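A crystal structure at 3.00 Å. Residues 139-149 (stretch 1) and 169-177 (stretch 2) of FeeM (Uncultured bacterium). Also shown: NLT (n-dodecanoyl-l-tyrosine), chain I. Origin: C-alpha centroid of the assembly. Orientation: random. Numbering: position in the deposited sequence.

Stretch 1 139-149: LCISINPKHDT
Stretch 2 (169-177) NAPAIARAL

The apolar centre of the contact lies on the sheet face that carries Leu139, Ile141, Ile143, Ile173, Arg175 and Leu177. Ile143 (chi1 41°) and Ile173 (chi1 54°) face each other as a bridge pair, with Ile143 CD1 3.7 Å from Ile173 CG1. Both chi2 angles lie off the wells, at 130° and -115°. Ile141 (p, t) packs its CG1 3.8 Å from CB of Arg175. On the other face the side chains are small: Cys140 (m) places SG 4.2 Å from Ala176 CB, and Ser142 (p) pairs with Ala174.

These side chains are set by an antiparallel pairing of extended strands, 139-143 and 170-177, whose directions differ by 158°. CA-CA distances alternate: 5.2 Å for Leu139-Leu177, 4.2 Å for Cys140-Ala176, 5.2 Å for Ile141-Arg175, 4.5 Å for Ser142-Ala174 and 5.8 Å for Ile143-Ile173. The wide pairs bond reciprocally. Leu139 N lies 3.0 Å from Leu177 O, and Leu177 N lies 3.0 Å from Leu139 O. Ile141 N lies 2.7 Å from Arg175 O, and Arg175 N lies 2.9 Å from Ile141 O. Ile143 N lies 3.1 Å from Ile173 O, and Ile173 N lies 3.2 Å from Ile143 O. At the narrow pairs CA-H groups approach carbonyls instead, as with Ala174 CA 3.3 Å from Ile141 O.

Beyond the strand, Asn144 (phi/psi -64/134) opens a turn closed by His147 N to Asn144 O at 3.0 Å. Pro145 CG meets Pro171 CB at 3.9 Å. The tyrosyl hydroxyl of the ligand joins the stretches, accepting from Asn144 ND2 (2.7 Å to NLT OH) and donating to Pro171 O (2.8 Å from NLT OH); NLT N donates to Ser142 O at 2.9 Å.

At the polar edge, past the His147 N-cap, Asp148 (t) forms a salt bridge with Arg175 (m, t, p), although the modelled Asp148 OD2 to Arg175 NH1 distance of 2.3 Å is too short to be taken literally.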

# COMPACT_ATOMS: atom_id res chain seq x y z
N LEU A 139 4.27 -8.49 5.27
CA LEU A 139 3.69 -7.43 4.47
C LEU A 139 4.72 -6.32 4.30
O LEU A 139 5.05 -5.64 5.25
CB LEU A 139 2.45 -6.90 5.17
CG LEU A 139 1.22 -6.53 4.36
CD1 LEU A 139 0.98 -7.50 3.24
CD2 LEU A 139 0.03 -6.50 5.28
N CYS A 140 5.21 -6.14 3.08
CA CYS A 140 6.29 -5.18 2.83
C CYS A 140 5.81 -3.84 2.23
O CYS A 140 4.84 -3.80 1.47
CB CYS A 140 7.34 -5.80 1.93
SG CYS A 140 7.88 -7.44 2.44
N ILE A 141 6.49 -2.75 2.59
CA ILE A 141 6.17 -1.42 2.06
C ILE A 141 7.41 -0.61 1.77
O ILE A 141 8.38 -0.63 2.53
CB ILE A 141 5.22 -0.59 3.03
CG1 ILE A 141 5.75 -0.58 4.46
CG2 ILE A 141 3.78 -1.09 2.97
CD1 ILE A 141 5.11 0.45 5.35
N SER A 142 7.40 0.11 0.65
CA SER A 142 8.44 1.08 0.39
C SER A 142 7.78 2.44 0.34
O SER A 142 6.93 2.69 -0.50
CB SER A 142 9.19 0.77 -0.90
OG SER A 142 8.30 0.69 -1.98
N ILE A 143 8.16 3.28 1.28
CA ILE A 143 7.43 4.51 1.57
C ILE A 143 8.33 5.75 1.52
O ILE A 143 9.54 5.67 1.78
CB ILE A 143 6.80 4.41 2.97
CG1 ILE A 143 7.76 3.75 3.95
CG2 ILE A 143 5.53 3.62 2.92
CD1 ILE A 143 7.93 4.50 5.22
N ASN A 144 7.73 6.88 1.20
CA ASN A 144 8.42 8.15 1.30
C ASN A 144 8.78 8.41 2.76
O ASN A 144 7.93 8.23 3.64
CB ASN A 144 7.54 9.26 0.78
CG ASN A 144 8.29 10.52 0.56
OD1 ASN A 144 8.54 11.28 1.49
ND2 ASN A 144 8.71 10.75 -0.68
N PRO A 145 10.02 8.85 3.02
CA PRO A 145 10.50 9.09 4.38
C PRO A 145 9.61 9.96 5.27
O PRO A 145 9.80 9.96 6.48
CB PRO A 145 11.84 9.79 4.16
CG PRO A 145 12.28 9.33 2.85
CD PRO A 145 11.08 9.10 2.02
N LYS A 146 8.64 10.67 4.69
CA LYS A 146 7.79 11.56 5.49
C LYS A 146 6.75 10.82 6.30
O LYS A 146 6.31 11.31 7.35
CB LYS A 146 7.16 12.68 4.63
CG LYS A 146 6.15 12.22 3.60
CD LYS A 146 6.09 13.21 2.45
CE LYS A 146 4.95 12.91 1.52
NZ LYS A 146 4.56 14.15 0.79
N HIS A 147 6.40 9.62 5.86
CA HIS A 147 5.44 8.79 6.57
C HIS A 147 6.12 7.69 7.36
O HIS A 147 5.46 6.80 7.88
CB HIS A 147 4.44 8.19 5.60
CG HIS A 147 3.70 9.21 4.81
ND1 HIS A 147 2.76 10.05 5.37
CD2 HIS A 147 3.77 9.55 3.50
CE1 HIS A 147 2.27 10.86 4.44
NE2 HIS A 147 2.88 10.57 3.29
N ASP A 148 7.43 7.78 7.48
CA ASP A 148 8.23 6.75 8.14
C ASP A 148 7.79 6.51 9.57
O ASP A 148 7.61 5.37 9.99
CB ASP A 148 9.71 7.13 8.11
CG ASP A 148 10.58 6.06 8.68
OD1 ASP A 148 11.41 6.36 9.57
OD2 ASP A 148 10.52 4.87 8.31
N THR A 149 7.62 7.59 10.31
CA THR A 149 7.26 7.46 11.70
C THR A 149 5.82 6.94 11.91
O THR A 149 5.55 6.25 12.89
CB THR A 149 7.53 8.79 12.46
OG1 THR A 149 7.00 8.70 13.78
CG2 THR A 149 6.75 9.96 11.83
N ASN A 169 11.57 8.03 -8.82
CA ASN A 169 12.49 9.17 -8.68
C ASN A 169 12.23 9.97 -7.40
O ASN A 169 11.96 11.18 -7.43
CB ASN A 169 12.52 10.08 -9.92
CG ASN A 169 13.87 10.80 -10.09
OD1 ASN A 169 14.87 10.19 -10.47
ND2 ASN A 169 13.89 12.09 -9.79
N ALA A 170 12.26 9.25 -6.28
CA ALA A 170 12.04 9.82 -4.96
C ALA A 170 12.73 8.90 -3.93
O ALA A 170 13.00 7.73 -4.23
CB ALA A 170 10.56 9.92 -4.69
N PRO A 171 13.07 9.44 -2.75
CA PRO A 171 13.68 8.62 -1.68
C PRO A 171 12.70 7.60 -1.13
O PRO A 171 11.48 7.84 -1.18
CB PRO A 171 14.01 9.65 -0.60
CG PRO A 171 13.96 10.96 -1.28
CD PRO A 171 12.95 10.85 -2.35
N ALA A 172 13.22 6.49 -0.60
CA ALA A 172 12.37 5.45 -0.00
C ALA A 172 13.10 4.65 1.08
O ALA A 172 14.30 4.41 0.96
CB ALA A 172 11.84 4.50 -1.08
N ILE A 173 12.37 4.27 2.14
CA ILE A 173 12.84 3.22 3.06
C ILE A 173 11.91 2.03 2.97
O ILE A 173 10.73 2.18 2.65
CB ILE A 173 12.95 3.70 4.55
CG1 ILE A 173 11.67 4.32 5.04
CG2 ILE A 173 14.01 4.75 4.72
CD1 ILE A 173 11.85 5.80 5.33
N ALA A 174 12.44 0.84 3.25
CA ALA A 174 11.63 -0.37 3.24
C ALA A 174 11.27 -0.77 4.65
O ALA A 174 12.12 -0.76 5.54
CB ALA A 174 12.36 -1.50 2.56
N ARG A 175 9.99 -1.07 4.85
CA ARG A 175 9.48 -1.57 6.12
C ARG A 175 8.64 -2.82 5.89
O ARG A 175 8.01 -2.97 4.85
CB ARG A 175 8.66 -0.51 6.87
CG ARG A 175 9.30 0.85 6.98
CD ARG A 175 8.68 1.77 8.01
NE ARG A 175 9.05 1.38 9.37
CZ ARG A 175 9.96 1.99 10.11
NH1 ARG A 175 10.60 3.04 9.64
NH2 ARG A 175 10.23 1.55 11.32
N ALA A 176 8.63 -3.71 6.86
CA ALA A 176 7.86 -4.94 6.77
C ALA A 176 7.18 -5.22 8.10
O ALA A 176 7.63 -4.75 9.14
CB ALA A 176 8.74 -6.08 6.37
N LEU A 177 6.08 -5.98 8.04
CA LEU A 177 5.35 -6.39 9.25
C LEU A 177 5.04 -7.89 9.23
O LEU A 177 4.54 -8.42 8.23
CB LEU A 177 4.06 -5.57 9.40
CG LEU A 177 2.95 -6.13 10.30
CD1 LEU A 177 3.27 -5.93 11.77
CD2 LEU A 177 1.63 -5.49 9.95
N NLT I . 4.54 3.45 -1.92
C1 NLT I . 3.35 3.43 -1.31
OL NLT I . 2.29 3.72 -1.86
C2 NLT I . 3.37 3.04 0.16
C3 NLT I . 2.26 2.06 0.54
C4 NLT I . 1.94 2.10 2.04
C5 NLT I . 0.80 1.14 2.40
C6 NLT I . 0.69 0.88 3.91
C7 NLT I . -0.18 -0.33 4.22
C8 NLT I . -0.67 -0.31 5.66
C9 NLT I . -1.50 -1.55 6.03
C10 NLT I . -1.12 -1.98 7.45
C11 NLT I . -1.78 -3.28 7.91
C12 NLT I . -1.58 -3.45 9.42
CA NLT I . 4.76 3.90 -3.30
CB NLT I . 6.24 3.83 -3.64
CG NLT I . 6.96 5.11 -3.26
CD2 NLT I . 6.58 6.32 -3.81
CE2 NLT I . 7.25 7.48 -3.45
CZ NLT I . 8.30 7.42 -2.56
CE1 NLT I . 8.69 6.21 -2.01
CD1 NLT I . 8.02 5.05 -2.36
OH NLT I . 8.94 8.54 -2.23
C NLT I . 4.04 3.06 -4.30
O NLT I . 3.96 1.83 -4.09
O2 NLT I . 3.54 3.60 -5.32